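PDB 4ONY: extracellular solute-binding protein family 5 from Brucella melitensis, which probably binds peptides or related solutes in the periplasm and delivers them to an ABC transporter for import across the inner membrane. Local coordinates for residues R573-Q578 with A589-S594; G295-D300 with A569-I574. All blocks are in the same frame, centred on the assembly; numbering follows the deposited sequence. Where two conformers were deposited one is given.

Interaction 1 of 2, residues R573-Q578 with A589-S594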
loop_
_atom_site.group_PDB
_atom_site.type_symbol
_atom_site.label_atom_id
_atom_site.label_comp_id
_atom_site.label_asym_id
_atom_site.label_seq_id
_atom_site.Cartn_x
_atom_site.Cartn_y
_atom_site.Cartn_z
ATOM N N ARG A 573 9.166 8.901 -26.325
ATOM C CA ARG A 573 8.110 8.255 -27.081
ATOM C C ARG A 573 6.933 7.784 -26.208
ATOM O O ARG A 573 5.912 7.328 -26.722
ATOM C CB ARG A 573 8.672 7.068 -27.840
ATOM C CG ARG A 573 9.191 5.972 -26.924
ATOM C CD ARG A 573 9.935 4.934 -27.727
ATOM N NE ARG A 573 10.566 3.925 -26.869
ATOM C CZ ARG A 573 11.871 3.730 -26.767
ATOM N NH1 ARG A 573 12.725 4.492 -27.416
ATOM N NH2 ARG A 573 12.311 2.788 -25.977
ATOM N N ILE A 574 7.076 7.883 -24.892
ATOM C CA ILE A 574 5.994 7.585 -23.977
ATOM C C ILE A 574 5.488 8.870 -23.359
ATOM O O ILE A 574 6.312 9.637 -22.844
ATOM C CB ILE A 574 6.486 6.691 -22.824
ATOM C CG1 ILE A 574 7.107 5.390 -23.371
ATOM C CG2 ILE A 574 5.347 6.373 -21.862
ATOM C CD1 ILE A 574 6.196 4.564 -24.225
ATOM N N GLU A 575 4.152 9.090 -23.369
ATOM C CA GLU A 575 3.550 10.277 -22.762
ATOM C C GLU A 575 2.455 9.931 -21.758
ATOM O O GLU A 575 2.005 8.774 -21.681
ATOM C CB GLU A 575 3.025 11.184 -23.864
ATOM C CG GLU A 575 4.172 11.680 -24.743
ATOM C CD GLU A 575 3.722 12.683 -25.791
ATOM O OE1 GLU A 575 2.501 12.814 -26.006
ATOM O OE2 GLU A 575 4.579 13.358 -26.385
ATOM N N HIS A 576 2.043 10.919 -20.997
ATOM C CA HIS A 576 1.006 10.739 -19.976
ATOM C C HIS A 576 0.169 11.999 -19.841
ATOM O O HIS A 576 0.598 13.079 -20.276
ATOM C CB HIS A 576 1.622 10.357 -18.628
ATOM C CG HIS A 576 2.569 11.378 -18.096
ATOM N ND1 HIS A 576 2.157 12.601 -17.594
ATOM C CD2 HIS A 576 3.919 11.362 -17.992
ATOM C CE1 HIS A 576 3.209 13.295 -17.214
ATOM N NE2 HIS A 576 4.285 12.561 -17.429
ATOM N N PRO A 577 -1.023 11.871 -19.247
ATOM C CA PRO A 577 -1.816 13.077 -19.039
ATOM C C PRO A 577 -1.116 14.084 -18.147
ATOM O O PRO A 577 -0.337 13.698 -17.281
ATOM C CB PRO A 577 -3.086 12.569 -18.352
ATOM C CG PRO A 577 -3.145 11.121 -18.610
ATOM C CD PRO A 577 -1.721 10.671 -18.772
ATOM N N GLN A 578 -1.420 15.363 -18.373
ATOM C CA GLN A 578 -0.973 16.471 -17.520
ATOM C C GLN A 578 -1.399 16.248 -16.070
ATOM O O GLN A 578 -0.594 16.330 -15.138
ATOM C CB GLN A 578 -1.610 17.799 -18.067
ATOM N N ALA A 589 -3.127 4.874 -18.052
ATOM C CA ALA A 589 -3.542 6.059 -18.763
ATOM C C ALA A 589 -2.434 6.642 -19.663
ATOM O O ALA A 589 -2.655 7.655 -20.371
ATOM C CB ALA A 589 -3.988 7.086 -17.756
ATOM N N TRP A 590 -1.243 6.032 -19.661
ATOM C CA TRP A 590 -0.157 6.525 -20.512
ATOM C C TRP A 590 -0.363 6.022 -21.961
ATOM O O TRP A 590 -1.213 5.121 -22.218
ATOM C CB TRP A 590 1.216 6.089 -19.945
ATOM C CG TRP A 590 1.531 6.783 -18.617
ATOM C CD1 TRP A 590 0.633 7.303 -17.748
ATOM C CD2 TRP A 590 2.818 7.015 -18.053
ATOM N NE1 TRP A 590 1.275 7.832 -16.656
ATOM C CE2 TRP A 590 2.620 7.668 -16.818
ATOM C CE3 TRP A 590 4.121 6.716 -18.454
ATOM C CZ2 TRP A 590 3.671 8.060 -16.008
ATOM C CZ3 TRP A 590 5.175 7.074 -17.631
ATOM C CH2 TRP A 590 4.947 7.756 -16.432
ATOM N N TRP A 591 0.405 6.583 -22.877
ATOM C CA TRP A 591 0.299 6.255 -24.309
ATOM C C TRP A 591 1.631 6.420 -25.022
ATOM O O TRP A 591 2.640 6.879 -24.446
ATOM C CB TRP A 591 -0.817 7.083 -24.995
ATOM C CG TRP A 591 -0.577 8.562 -25.086
ATOM C CD1 TRP A 591 0.120 9.209 -26.059
ATOM C CD2 TRP A 591 -1.011 9.571 -24.179
ATOM N NE1 TRP A 591 0.139 10.544 -25.829
ATOM C CE2 TRP A 591 -0.547 10.806 -24.673
ATOM C CE3 TRP A 591 -1.735 9.559 -22.988
ATOM C CZ2 TRP A 591 -0.824 12.029 -24.036
ATOM C CZ3 TRP A 591 -1.994 10.787 -22.337
ATOM C CH2 TRP A 591 -1.538 11.989 -22.865
ATOM N N HIS A 592 1.645 5.990 -26.272
ATOM C CA HIS A 592 2.797 6.109 -27.124
ATOM C C HIS A 592 2.562 7.296 -28.031
ATOM O O HIS A 592 1.458 7.461 -28.553
ATOM C CB HIS A 592 2.951 4.830 -27.931
ATOM C CG HIS A 592 4.297 4.669 -28.549
ATOM N ND1 HIS A 592 4.758 5.476 -29.567
ATOM C CD2 HIS A 592 5.287 3.792 -28.291
ATOM C CE1 HIS A 592 5.965 5.082 -29.932
ATOM N NE2 HIS A 592 6.308 4.064 -29.171
ATOM N N THR A 593 3.592 8.122 -28.239
ATOM C CA THR A 593 3.457 9.265 -29.134
ATOM C C THR A 593 3.234 8.789 -30.566
ATOM O O THR A 593 3.621 7.686 -30.930
ATOM C CB THR A 593 4.705 10.166 -29.179
ATOM O OG1 THR A 593 5.845 9.376 -29.528
ATOM C CG2 THR A 593 4.949 10.763 -27.875
ATOM N N SER A 594 2.544 9.619 -31.328
ATOM C CA SER A 594 2.264 9.396 -32.769
ATOM C C SER A 594 3.489 9.328 -33.664
ATOM O O SER A 594 4.246 10.284 -33.706
ATOM C CB SER A 594 1.374 10.535 -33.269
ATOM O OG SER A 594 0.154 10.527 -32.533
#
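Ile574 meets Trp590 at the rim of the indole: its CG2 lies 3.6 Å from Trp590 CE3, near the ring plane, and the side chains cross at about a right angle. One face of this indole carries CB of His576, whose side chain lies beside that of Trp590, pointing the same way, the rings meeting obliquely with planes 38° apart. Trp591 lies against the His576 backbone, Glu575 and Pro577. With CG between the backbone N and the carbonyl carbon (chi1 67°), its indole comes back toward 573-578, and Glu575 CB rests over one face, 3.9 Å from the centroid of the five-membered ring. Pro577 slides past its far end, CD 3.6 Å from Trp591 CZ3. The backbones form a short two-stranded antiparallel sheet near the C-terminus, in which Glu575 and Trp591 are a hydrogen-bonded pair: Glu575 N gives to Trp591 O at 2.9 Å, and Trp591 N returns to Glu575 O at 3.0 Å. Beyond the non-hydrogen-bonded pair Ile574 and His592, Thr593 N reaches Arg573 O at 2.9 Å, from above the carbonyl plane. That oxygen lies over one face of the His592 ring, while His592 ND1 donates in its ring plane to a lone pair of Thr593 O, 2.8 Å away.

Interaction 2 of 2, residues G295-D300 with A569-I574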
loop_
_atom_site.group_PDB
_atom_site.type_symbol
_atom_site.label_atom_id
_atom_site.label_comp_id
_atom_site.label_asym_id
_atom_site.label_seq_id
_atom_site.Cartn_x
_atom_site.Cartn_y
_atom_site.Cartn_z
ATOM N N GLY A 295 17.640 15.082 -23.728
ATOM C CA GLY A 295 16.188 15.148 -23.592
ATOM C C GLY A 295 15.404 14.006 -24.197
ATOM O O GLY A 295 14.165 14.037 -24.192
ATOM N N LYS A 296 16.083 12.948 -24.630
ATOM C CA LYS A 296 15.406 11.761 -25.115
ATOM C C LYS A 296 14.815 10.908 -23.989
ATOM O O LYS A 296 13.827 10.188 -24.199
ATOM C CB LYS A 296 16.378 10.925 -25.948
ATOM C CG LYS A 296 16.751 11.593 -27.244
ATOM C CD LYS A 296 17.810 10.743 -27.953
ATOM C CE LYS A 296 18.037 11.226 -29.382
ATOM N NZ LYS A 296 19.383 10.767 -29.770
ATOM N N VAL A 297 15.492 10.909 -22.843
ATOM C CA VAL A 297 14.978 10.349 -21.585
ATOM C C VAL A 297 14.641 11.532 -20.687
ATOM O O VAL A 297 15.461 12.437 -20.496
ATOM C CB VAL A 297 15.990 9.390 -20.917
ATOM C CG1 VAL A 297 15.628 9.095 -19.466
ATOM C CG2 VAL A 297 16.086 8.089 -21.693
ATOM N N ILE A 298 13.422 11.508 -20.155
ATOM C CA ILE A 298 12.924 12.507 -19.263
ATOM C C ILE A 298 12.801 11.902 -17.883
ATOM O O ILE A 298 12.180 10.865 -17.709
ATOM C CB ILE A 298 11.567 13.031 -19.761
ATOM C CG1 ILE A 298 11.790 13.639 -21.150
ATOM C CG2 ILE A 298 11.044 14.141 -18.844
ATOM C CD1 ILE A 298 10.508 14.045 -21.863
ATOM N N LYS A 299 13.364 12.581 -16.883
ATOM C CA LYS A 299 13.148 12.230 -15.480
ATOM C C LYS A 299 11.868 12.878 -14.954
ATOM O O LYS A 299 11.884 14.056 -14.578
ATOM C CB LYS A 299 14.367 12.663 -14.652
ATOM C CG LYS A 299 15.645 11.980 -15.092
ATOM C CD LYS A 299 16.837 12.436 -14.267
ATOM C CE LYS A 299 16.813 11.725 -12.934
ATOM N NZ LYS A 299 17.581 12.490 -11.959
ATOM N N ASP A 300 10.759 12.140 -14.926
ATOM C CA ASP A 300 9.493 12.707 -14.485
ATOM C C ASP A 300 9.358 12.565 -12.968
ATOM O O ASP A 300 9.828 11.586 -12.388
ATOM C CB ASP A 300 8.289 11.984 -15.077
ATOM C CG ASP A 300 7.719 12.651 -16.284
ATOM O OD1 ASP A 300 8.095 13.779 -16.581
ATOM O OD2 ASP A 300 6.886 12.041 -16.969
ATOM N N ALA A 569 11.500 7.592 -14.901
ATOM C CA ALA A 569 12.262 8.053 -16.050
ATOM C C ALA A 569 11.636 7.387 -17.254
ATOM O O ALA A 569 11.174 6.249 -17.150
ATOM C CB ALA A 569 13.733 7.684 -15.937
ATOM N N ARG A 570 11.528 8.106 -18.354
ATOM C CA ARG A 570 10.875 7.565 -19.534
ATOM C C ARG A 570 11.531 8.063 -20.819
ATOM O O ARG A 570 11.943 9.237 -20.908
ATOM C CB ARG A 570 9.385 7.908 -19.539
ATOM C CG ARG A 570 9.051 9.370 -19.784
ATOM C CD ARG A 570 7.537 9.687 -19.745
ATOM N NE ARG A 570 7.382 11.093 -19.424
ATOM C CZ ARG A 570 7.434 12.093 -20.304
ATOM N NH1 ARG A 570 7.518 11.903 -21.622
ATOM N NH2 ARG A 570 7.339 13.326 -19.850
ATOM N N TRP A 571 11.626 7.176 -21.805
ATOM C CA TRP A 571 11.898 7.616 -23.184
ATOM C C TRP A 571 10.737 8.522 -23.653
ATOM O O TRP A 571 9.578 8.298 -23.327
ATOM C CB TRP A 571 12.160 6.432 -24.121
ATOM C CG TRP A 571 13.478 5.753 -23.774
ATOM C CD1 TRP A 571 13.663 4.739 -22.877
ATOM C CD2 TRP A 571 14.764 6.042 -24.317
ATOM N NE1 TRP A 571 14.990 4.410 -22.787
ATOM C CE2 TRP A 571 15.694 5.176 -23.671
ATOM C CE3 TRP A 571 15.230 6.970 -25.254
ATOM C CZ2 TRP A 571 17.059 5.201 -23.939
ATOM C CZ3 TRP A 571 16.579 7.003 -25.526
ATOM C CH2 TRP A 571 17.504 6.120 -24.867
ATOM N N ASP A 572 11.076 9.543 -24.415
ATOM C CA ASP A 572 10.101 10.561 -24.765
ATOM C C ASP A 572 9.031 10.106 -25.781
ATOM O O ASP A 572 8.112 10.829 -26.039
ATOM C CB ASP A 572 10.807 11.851 -25.227
ATOM C CG ASP A 572 11.467 11.720 -26.542
ATOM O OD1 ASP A 572 11.483 10.649 -27.174
ATOM O OD2 ASP A 572 11.987 12.736 -26.974
ATOM N N ARG A 573 9.166 8.901 -26.325
ATOM C CA ARG A 573 8.110 8.255 -27.081
ATOM C C ARG A 573 6.933 7.784 -26.208
ATOM O O ARG A 573 5.912 7.328 -26.722
ATOM C CB ARG A 573 8.672 7.068 -27.840
ATOM C CG ARG A 573 9.191 5.972 -26.924
ATOM C CD ARG A 573 9.935 4.934 -27.727
ATOM N NE ARG A 573 10.566 3.925 -26.869
ATOM C CZ ARG A 573 11.871 3.730 -26.767
ATOM N NH1 ARG A 573 12.725 4.492 -27.416
ATOM N NH2 ARG A 573 12.311 2.788 -25.977
ATOM N N ILE A 574 7.076 7.883 -24.892
ATOM C CA ILE A 574 5.994 7.585 -23.977
ATOM C C ILE A 574 5.488 8.870 -23.359
ATOM O O ILE A 574 6.312 9.637 -22.844
ATOM C CB ILE A 574 6.486 6.691 -22.824
ATOM C CG1 ILE A 574 7.107 5.390 -23.371
ATOM C CG2 ILE A 574 5.347 6.373 -21.862
ATOM C CD1 ILE A 574 6.196 4.564 -24.225
#
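The antiparallel pairing of Val297, Ile298 and Lys299 with Trp571, Arg570 and Ala569 belongs to a three-stranded sheet in which strand 566-571 is central and strand 297-302 lies at one border. Ile298 and Arg570 form the hydrogen-bonded pair, with Ile298 N to Arg570 O at 2.8 Å and Arg570 N to Ile298 O at 2.9 Å. Past the end of the strand, Asp572 N bonds to Lys296 O where the chain enters a type I turn from Trp571 to Ile574. On the face bearing Val297, Ala569 and Trp571, Val297 CG2 stands 3.5 Å from the centroid of the Trp571 six-membered ring, only 12° off its normal, a clear CH-pi contact. Helices 260-268 and 290-293 cover this side, and Trp571 NE1 donates to Phe267 O. The opposite face carries Ile298 and Arg570 side by side, pointing the same way, with Ile298 CG2 over one face of the guanidinium. The Arg570 chain is extended from CG to NE, and NH1 bonds to Ile574 O at 2.8 Å. On the NE side the same group is held by Asp300, in a salt bridge whose carboxylate and guanidinium planes are 47° apart: Arg570 NE, with OD2 nearly in its guanidinium plane, meets Asp300 OD2 at 2.7 Å from above the carboxylate plane.

Overall arrangement
Interactions 1 and 2 have centres about 10 Å apart and share Arg573 and Ile574, where the chain leaves strand 566-571, makes its turn and starts strand 574-575. Asp300 ties them together: its OD2, already engaged by Arg570 in interaction 2, is 2.7 Å from His576 NE2 of interaction 1, a probable hydrogen bond. Arg570 also packs against interaction 1, with its NE 3.8 Å from His576 CD2 and its CD 4.1 Å from Trp590 CZ3. At the turn, Thr593 CG2 lies 3.7 Å from Asp572 O. Neither contact includes any of the residues lining the 1-ethoxy-2-(2-ethoxyethoxy)ethane pocket, Gln222, Gln225, Arg226, Tyr256 and Tyr257.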